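Local coordinates for 49 protein (Murid herpesvirus 4, PDB 6A4V) that interacts with the host enzyme poly(ADP-ribose) polymerase 1 and facilitates replication of the virus, probably through that interaction, at residues Thr102-Leu107 and Thr215-Leu220; Thr110-Arg115 and Thr139-Gly144. All coordinates share one frame; numbering follows the deposited sequence.

Contact 1. Residues Thr102-Leu107 and Thr215-Leu220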
ATOM      1  N   THR B 102     -18.332 -23.895   5.486  1.00 70.02           N
ATOM      2  CA  THR B 102     -19.066 -24.496   4.374  1.00 69.72           C
ATOM      3  C   THR B 102     -18.182 -25.592   3.754  1.00 67.08           C
ATOM      4  O   THR B 102     -18.610 -26.713   3.580  1.00 69.68           O
ATOM      5  CB  THR B 102     -19.528 -23.478   3.324  1.00 69.87           C
ATOM      6  OG1 THR B 102     -18.299 -22.864   2.960  1.00 67.65           O
ATOM      7  CG2 THR B 102     -20.563 -22.465   3.785  1.00 66.18           C
ATOM      8  N   LEU B 103     -16.912 -25.288   3.522  1.00 60.15           N
ATOM      9  CA  LEU B 103     -15.978 -26.284   3.078  1.00 62.13           C
ATOM     10  C   LEU B 103     -16.004 -27.525   3.981  1.00 68.04           C
ATOM     11  O   LEU B 103     -15.863 -28.639   3.491  1.00 59.49           O
ATOM     12  CB  LEU B 103     -14.575 -25.676   3.066  1.00 68.78           C
ATOM     13  CG  LEU B 103     -13.429 -26.659   2.826  1.00 79.25           C
ATOM     14  CD1 LEU B 103     -12.155 -25.897   2.489  1.00 83.88           C
ATOM     15  CD2 LEU B 103     -13.194 -27.589   4.018  1.00 76.81           C
ATOM     16  N   LEU B 104     -16.067 -27.341   5.308  1.00 74.16           N
ATOM     17  CA  LEU B 104     -15.980 -28.497   6.213  1.00 63.44           C
ATOM     18  C   LEU B 104     -17.230 -29.371   6.026  1.00 63.29           C
ATOM     19  O   LEU B 104     -17.134 -30.591   6.222  1.00 51.20           O
ATOM     20  CB  LEU B 104     -15.818 -28.057   7.676  1.00 66.02           C
ATOM     21  CG  LEU B 104     -14.424 -27.583   8.107  1.00 69.42           C
ATOM     22  CD1 LEU B 104     -14.420 -27.185   9.568  1.00 73.31           C
ATOM     23  CD2 LEU B 104     -13.339 -28.619   7.850  1.00 62.16           C
ATOM     24  N   GLU B 105     -18.363 -28.759   5.623  1.00 47.94           N
ATOM     25  CA  GLU B 105     -19.602 -29.477   5.319  1.00 56.40           C
ATOM     26  C   GLU B 105     -19.445 -30.536   4.214  1.00 72.29           C
ATOM     27  O   GLU B 105     -20.322 -31.369   4.051  1.00 78.80           O
ATOM     28  CB  GLU B 105     -20.696 -28.586   4.740  1.00 55.16           C
ATOM     29  CG  GLU B 105     -21.100 -27.402   5.588  1.00 57.89           C
ATOM     30  CD  GLU B 105     -22.423 -26.862   5.075  1.00 62.40           C
ATOM     31  OE1 GLU B 105     -23.207 -27.677   4.523  1.00 69.44           O
ATOM     32  OE2 GLU B 105     -22.674 -25.659   5.215  1.00 68.87           O
ATOM     33  N   ARG B 106     -18.394 -30.447   3.394  1.00 82.04           N
ATOM     34  CA  ARG B 106     -18.128 -31.474   2.382  1.00 88.19           C
ATOM     35  C   ARG B 106     -17.666 -32.748   3.096  1.00 88.92           C
ATOM     36  O   ARG B 106     -17.677 -33.831   2.521  1.00 94.20           O
ATOM     37  CB  ARG B 106     -17.072 -31.007   1.372  1.00 91.62           C
ATOM     38  CG  ARG B 106     -17.506 -29.864   0.460  1.00 92.26           C
ATOM     39  CD  ARG B 106     -16.313 -29.015   0.038  1.00 97.99           C
ATOM     40  NE  ARG B 106     -16.640 -28.020  -0.980  1.00106.71           N
ATOM     41  CZ  ARG B 106     -15.934 -27.800  -2.090  1.00106.08           C
ATOM     42  NH1 ARG B 106     -14.726 -28.327  -2.227  1.00 91.89           N
ATOM     43  NH2 ARG B 106     -16.442 -27.050  -3.056  1.00101.55           N
ATOM     44  N   LEU B 107     -17.257 -32.595   4.360  1.00 86.40           N
ATOM     45  CA  LEU B 107     -16.617 -33.653   5.106  1.00 90.56           C
ATOM     46  C   LEU B 107     -17.481 -34.097   6.297  1.00 94.41           C
ATOM     47  O   LEU B 107     -17.035 -34.949   7.083  1.00 76.97           O
ATOM     48  CB  LEU B 107     -15.257 -33.129   5.564  1.00 88.04           C
ATOM     49  CG  LEU B 107     -14.133 -33.210   4.535  1.00 94.36           C
ATOM     50  CD1 LEU B 107     -14.627 -32.974   3.117  1.00 93.49           C
ATOM     51  CD2 LEU B 107     -13.028 -32.227   4.886  1.00 98.66           C
ATOM     52  N   THR B 215      -6.772 -31.748   9.336  1.00 74.44           N
ATOM     53  CA  THR B 215      -6.035 -30.527   9.035  1.00 71.83           C
ATOM     54  C   THR B 215      -7.035 -29.381   8.788  1.00 68.35           C
ATOM     55  O   THR B 215      -6.843 -28.272   9.275  1.00 72.77           O
ATOM     56  CB  THR B 215      -5.019 -30.798   7.918  1.00 76.75           C
ATOM     57  OG1 THR B 215      -5.754 -31.128   6.736  1.00 82.71           O
ATOM     58  CG2 THR B 215      -4.045 -31.909   8.270  1.00 74.40           C
ATOM     59  N   GLY B 216      -8.145 -29.663   8.108  1.00 57.90           N
ATOM     60  CA  GLY B 216      -9.286 -28.725   8.063  1.00 57.80           C
ATOM     61  C   GLY B 216      -9.770 -28.295   9.458  1.00 65.46           C
ATOM     62  O   GLY B 216     -10.510 -27.322   9.589  1.00 70.79           O
ATOM     63  N   LEU B 217      -9.360 -28.989  10.524  1.00 56.01           N
ATOM     64  CA  LEU B 217      -9.716 -28.538  11.878  1.00 56.84           C
ATOM     65  C   LEU B 217      -8.571 -27.739  12.488  1.00 65.76           C
ATOM     66  O   LEU B 217      -8.827 -26.710  13.083  1.00 75.84           O
ATOM     67  CB  LEU B 217     -10.142 -29.727  12.744  1.00 54.46           C
ATOM     68  CG  LEU B 217     -11.527 -30.273  12.380  1.00 48.49           C
ATOM     69  CD1 LEU B 217     -12.039 -31.238  13.420  1.00 54.15           C
ATOM     70  CD2 LEU B 217     -12.540 -29.164  12.194  1.00 47.01           C
ATOM     71  N   ASN B 218      -7.328 -28.184  12.279  1.00 59.35           N
ATOM     72  CA  ASN B 218      -6.178 -27.367  12.604  1.00 64.32           C
ATOM     73  C   ASN B 218      -6.348 -25.938  12.048  1.00 66.11           C
ATOM     74  O   ASN B 218      -6.053 -24.952  12.711  1.00 70.05           O
ATOM     75  CB  ASN B 218      -4.893 -28.050  12.127  1.00 63.74           C
ATOM     76  CG  ASN B 218      -4.397 -29.106  13.095  1.00 66.75           C
ATOM     77  OD1 ASN B 218      -4.969 -29.293  14.166  1.00 76.22           O
ATOM     78  ND2 ASN B 218      -3.329 -29.800  12.738  1.00 68.55           N
ATOM     79  N   VAL B 219      -6.831 -25.831  10.814  1.00 66.29           N
ATOM     80  CA  VAL B 219      -6.980 -24.574  10.127  1.00 57.08           C
ATOM     81  C   VAL B 219      -8.133 -23.787  10.762  1.00 51.80           C
ATOM     82  O   VAL B 219      -8.073 -22.567  10.881  1.00 49.76           O
ATOM     83  CB  VAL B 219      -7.233 -24.818   8.626  1.00 57.15           C
ATOM     84  CG1 VAL B 219      -7.948 -23.666   7.938  1.00 58.74           C
ATOM     85  CG2 VAL B 219      -5.952 -25.137   7.887  1.00 60.45           C
ATOM     86  N   LEU B 220      -9.225 -24.471  11.085  1.00 54.26           N
ATOM     87  CA  LEU B 220     -10.342 -23.790  11.746  1.00 50.09           C
ATOM     88  C   LEU B 220      -9.858 -23.161  13.042  1.00 47.97           C
ATOM     89  O   LEU B 220     -10.260 -22.063  13.424  1.00 46.05           O
ATOM     90  CB  LEU B 220     -11.447 -24.769  12.096  1.00 47.04           C
ATOM     91  CG  LEU B 220     -12.611 -24.109  12.825  1.00 49.99           C
ATOM     92  CD1 LEU B 220     -13.071 -22.856  12.086  1.00 55.40           C
ATOM     93  CD2 LEU B 220     -13.766 -25.084  12.976  1.00 46.75           C
TER
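L104 lays its isobutyl group beside one face of the planar carbonyl group of G216, a worked case of an aliphatic side chain packing on bare helix backbone. CD2 of L104 stands off the plane of this group, displaced towards the oxygen, 3.6 Å from G216 O. With no side chain on G216 between them, the two backbones approach to 6.9 Å between L104 CA and G216 CA. The G216 oxygen also accepts a hydrogen bond from NE2 of H100, one turn earlier on the helix that carries L104, so this buried polar atom is satisfied while a methyl group packs beside it.

The other methyl of L104 meets two leucines. Its CD1 lies 3.8 Å from L217 CD2 and 4.1 Å from L220 CD2. The first torsion of L104, with CG anti to the carbonyl carbon (chi1 -77°), turns the branch point towards helix 213-235, CD2 to the G216 carbonyl and CD1 to the leucines. A type I beta turn runs from L104 to L107.

The contact thus joins the C-terminal end of helix 89-104 to helix 213-235. L117 of helix 111-126 also packs on L104, while helix 131-146 covers L217 and L220.

Contact 2. Residues Thr110-Arg115 and Thr139-Gly144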
ATOM      1  N   THR B 110     -20.999 -36.987  10.178  1.00106.98           N
ATOM      2  CA  THR B 110     -22.106 -37.081  11.115  1.00 94.96           C
ATOM      3  C   THR B 110     -23.013 -35.856  10.981  1.00 82.23           C
ATOM      4  O   THR B 110     -22.601 -34.824  10.500  1.00 95.83           O
ATOM      5  CB  THR B 110     -21.568 -37.242  12.536  1.00 92.62           C
ATOM      6  OG1 THR B 110     -20.557 -36.255  12.717  1.00100.49           O
ATOM      7  CG2 THR B 110     -20.961 -38.604  12.786  1.00101.61           C
ATOM      8  N   SER B 111     -24.266 -36.022  11.395  1.00 67.92           N
ATOM      9  CA  SER B 111     -25.234 -34.939  11.509  1.00 72.24           C
ATOM     10  C   SER B 111     -24.990 -34.062  12.761  1.00 69.52           C
ATOM     11  O   SER B 111     -25.485 -32.929  12.841  1.00 55.32           O
ATOM     12  CB  SER B 111     -26.640 -35.489  11.499  1.00 65.01           C
ATOM     13  OG  SER B 111     -27.533 -34.634  12.208  1.00 64.04           O
ATOM     14  N   LYS B 112     -24.282 -34.558  13.781  1.00 76.87           N
ATOM     15  CA  LYS B 112     -23.987 -33.658  14.899  1.00 70.18           C
ATOM     16  C   LYS B 112     -23.008 -32.611  14.356  1.00 62.25           C
ATOM     17  O   LYS B 112     -23.331 -31.420  14.346  1.00 77.50           O
ATOM     18  CB  LYS B 112     -23.462 -34.373  16.149  1.00 71.94           C
ATOM     19  CG  LYS B 112     -23.677 -33.596  17.449  1.00 77.06           C
ATOM     20  CD  LYS B 112     -22.718 -33.957  18.596  1.00 80.55           C
ATOM     21  CE  LYS B 112     -22.981 -33.154  19.858  1.00 81.08           C
ATOM     22  NZ  LYS B 112     -21.740 -32.863  20.623  1.00 75.82           N
ATOM     23  N   PHE B 113     -21.863 -33.078  13.844  1.00 56.97           N
ATOM     24  CA  PHE B 113     -20.874 -32.237  13.120  1.00 55.91           C
ATOM     25  C   PHE B 113     -21.575 -31.220  12.220  1.00 54.50           C
ATOM     26  O   PHE B 113     -21.229 -30.036  12.197  1.00 60.74           O
ATOM     27  CB  PHE B 113     -19.962 -33.106  12.265  1.00 59.45           C
ATOM     28  CG  PHE B 113     -18.588 -32.556  12.005  1.00 57.25           C
ATOM     29  CD1 PHE B 113     -18.347 -31.758  10.904  1.00 53.20           C
ATOM     30  CD2 PHE B 113     -17.521 -32.936  12.801  1.00 61.75           C
ATOM     31  CE1 PHE B 113     -17.075 -31.267  10.661  1.00 62.71           C
ATOM     32  CE2 PHE B 113     -16.239 -32.468  12.542  1.00 62.96           C
ATOM     33  CZ  PHE B 113     -16.026 -31.620  11.483  1.00 67.52           C
ATOM     34  N   GLN B 114     -22.617 -31.657  11.521  1.00 49.79           N
ATOM     35  CA  GLN B 114     -23.309 -30.729  10.654  1.00 56.06           C
ATOM     36  C   GLN B 114     -23.957 -29.644  11.519  1.00 46.68           C
ATOM     37  O   GLN B 114     -23.820 -28.475  11.219  1.00 59.11           O
ATOM     38  CB  GLN B 114     -24.299 -31.430   9.716  1.00 59.70           C
ATOM     39  CG  GLN B 114     -25.008 -30.487   8.724  1.00 75.07           C
ATOM     40  CD  GLN B 114     -24.080 -29.624   7.890  1.00 77.71           C
ATOM     41  OE1 GLN B 114     -23.034 -30.071   7.403  1.00 73.80           O
ATOM     42  NE2 GLN B 114     -24.449 -28.360   7.729  1.00 61.82           N
ATOM     43  N   ARG B 115     -24.632 -30.025  12.610  1.00 52.40           N
ATOM     44  CA  ARG B 115     -25.523 -29.070  13.379  1.00 54.97           C
ATOM     45  C   ARG B 115     -24.728 -27.901  14.005  1.00 46.54           C
ATOM     46  O   ARG B 115     -25.261 -26.808  14.215  1.00 45.12           O
ATOM     47  CB  ARG B 115     -26.317 -29.845  14.436  1.00 63.54           C
ATOM     48  CG  ARG B 115     -27.823 -29.839  14.201  1.00 73.81           C
ATOM     49  CD  ARG B 115     -28.585 -30.641  15.253  1.00 82.43           C
ATOM     50  NE  ARG B 115     -28.589 -32.080  14.988  1.00 85.38           N
ATOM     51  CZ  ARG B 115     -27.859 -33.000  15.634  1.00 85.74           C
ATOM     52  NH1 ARG B 115     -26.960 -32.651  16.539  1.00 84.86           N
ATOM     53  NH2 ARG B 115     -28.025 -34.283  15.358  1.00 85.01           N
ATOM     54  N   THR B 139     -15.642 -25.015  18.094  1.00 35.98           N
ATOM     55  CA  THR B 139     -14.473 -25.618  17.541  1.00 48.00           C
ATOM     56  C   THR B 139     -14.118 -26.862  18.366  1.00 48.93           C
ATOM     57  O   THR B 139     -14.047 -27.946  17.831  1.00 46.67           O
ATOM     58  CB  THR B 139     -13.387 -24.548  17.451  1.00 43.05           C
ATOM     59  OG1 THR B 139     -14.023 -23.483  16.734  1.00 44.68           O
ATOM     60  CG2 THR B 139     -12.151 -25.032  16.734  1.00 44.57           C
ATOM     61  N   VAL B 140     -13.945 -26.669  19.675  1.00 50.29           N
ATOM     62  CA  VAL B 140     -13.668 -27.735  20.602  1.00 53.44           C
ATOM     63  C   VAL B 140     -14.657 -28.887  20.376  1.00 53.02           C
ATOM     64  O   VAL B 140     -14.254 -30.070  20.399  1.00 52.69           O
ATOM     65  CB  VAL B 140     -13.683 -27.254  22.060  1.00 57.88           C
ATOM     66  CG1 VAL B 140     -13.458 -28.416  22.995  1.00 65.19           C
ATOM     67  CG2 VAL B 140     -12.624 -26.181  22.312  1.00 57.93           C
ATOM     68  N   ASN B 141     -15.921 -28.563  20.109  1.00 35.04           N
ATOM     69  CA  ASN B 141     -16.894 -29.621  19.897  1.00 41.47           C
ATOM     70  C   ASN B 141     -16.809 -30.343  18.554  1.00 43.54           C
ATOM     71  O   ASN B 141     -17.246 -31.534  18.490  1.00 36.80           O
ATOM     72  CB  ASN B 141     -18.311 -29.115  20.067  1.00 41.72           C
ATOM     73  CG  ASN B 141     -18.668 -29.109  21.533  1.00 48.66           C
ATOM     74  OD1 ASN B 141     -19.362 -30.008  21.975  1.00 46.20           O
ATOM     75  ND2 ASN B 141     -18.195 -28.110  22.277  1.00 45.10           N
ATOM     76  N   LEU B 142     -16.387 -29.662  17.467  1.00 47.06           N
ATOM     77  CA  LEU B 142     -16.244 -30.384  16.215  1.00 47.37           C
ATOM     78  C   LEU B 142     -15.091 -31.364  16.440  1.00 43.27           C
ATOM     79  O   LEU B 142     -15.147 -32.524  16.044  1.00 51.05           O
ATOM     80  CB  LEU B 142     -16.002 -29.478  14.993  1.00 43.29           C
ATOM     81  CG  LEU B 142     -17.113 -28.496  14.633  1.00 40.50           C
ATOM     82  CD1 LEU B 142     -16.549 -27.249  13.996  1.00 49.69           C
ATOM     83  CD2 LEU B 142     -18.161 -29.098  13.726  1.00 34.74           C
ATOM     84  N   LEU B 143     -14.062 -30.887  17.109  1.00 46.86           N
ATOM     85  CA  LEU B 143     -12.893 -31.700  17.444  1.00 54.09           C
ATOM     86  C   LEU B 143     -13.304 -32.949  18.244  1.00 60.55           C
ATOM     87  O   LEU B 143     -12.758 -34.051  18.015  1.00 67.23           O
ATOM     88  CB  LEU B 143     -11.894 -30.830  18.208  1.00 49.17           C
ATOM     89  CG  LEU B 143     -11.071 -29.896  17.328  1.00 60.20           C
ATOM     90  CD1 LEU B 143     -10.232 -28.940  18.172  1.00 59.15           C
ATOM     91  CD2 LEU B 143     -10.179 -30.693  16.386  1.00 59.73           C
ATOM     92  N   GLY B 144     -14.292 -32.793  19.131  1.00 57.49           N
ATOM     93  CA  GLY B 144     -14.675 -33.844  20.059  1.00 61.89           C
ATOM     94  C   GLY B 144     -15.309 -35.024  19.341  1.00 68.63           C
ATOM     95  O   GLY B 144     -15.114 -36.189  19.744  1.00 71.50           O
TER
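F113 and L142 meet by a CH-pi interaction of almost textbook geometry. The CD2 methyl of L142 sits 3.7 Å from the centroid of the F113 ring and only 4° off the ring normal, so it is centred over one face and almost equally far from the ring carbons. F113 swings its ring into this place with CG anti to the backbone N (chi1 -152°), and the two side chains cross at about a right angle.

Apolar and backbone contacts extend the fit. Towards one side of the ring, F113 CE2 comes 3.9 Å from L142 CB and 3.7 Å from the backbone oxygen L142 O. In return, the methyl above the ring also reaches the partner's main chain, with L142 CD2 3.6 Å from F113 O. L142 is buried, and I116 and L117 of helix 111-126 pack on it as well.

Polar groups lie at the margin. The exposed K112 extends until its NZ is 4.0 Å from N141 OD1, a loose approach without a hydrogen bond across the interface. The amide of N141 instead donates through ND2 to the backbone oxygen of I137, one turn back in its own helix.

T110 occupies the N-cap position of helix 111-126. The first turn of that helix faces the C-terminal half of helix 131-146, and the two run antiparallel. Such pairing of opposite ends of consecutive helices is the mark of an antiparallel alpha-helical hairpin.

In the fold
The two contacts lie 11 Å apart, centre to centre, on the same side of the chain's centre in this predominantly helical protein. Along the chain, the segments of contact 2 both fall between those of contact 1: helix 89-104 leads into helix 111-126, helix 131-146 follows, and helix 213-235 arrives much later. Contact 2 therefore closes a local hairpin, whereas contact 1 brings back a distant helix beside it. The two share one apolar layer, in which L217 CD1 packs 3.5 Å from L143 CD2 and L220 CD2 lies 3.7 Å from L142 CD1. Four helices are thereby joined within the single BRRF1-like family region.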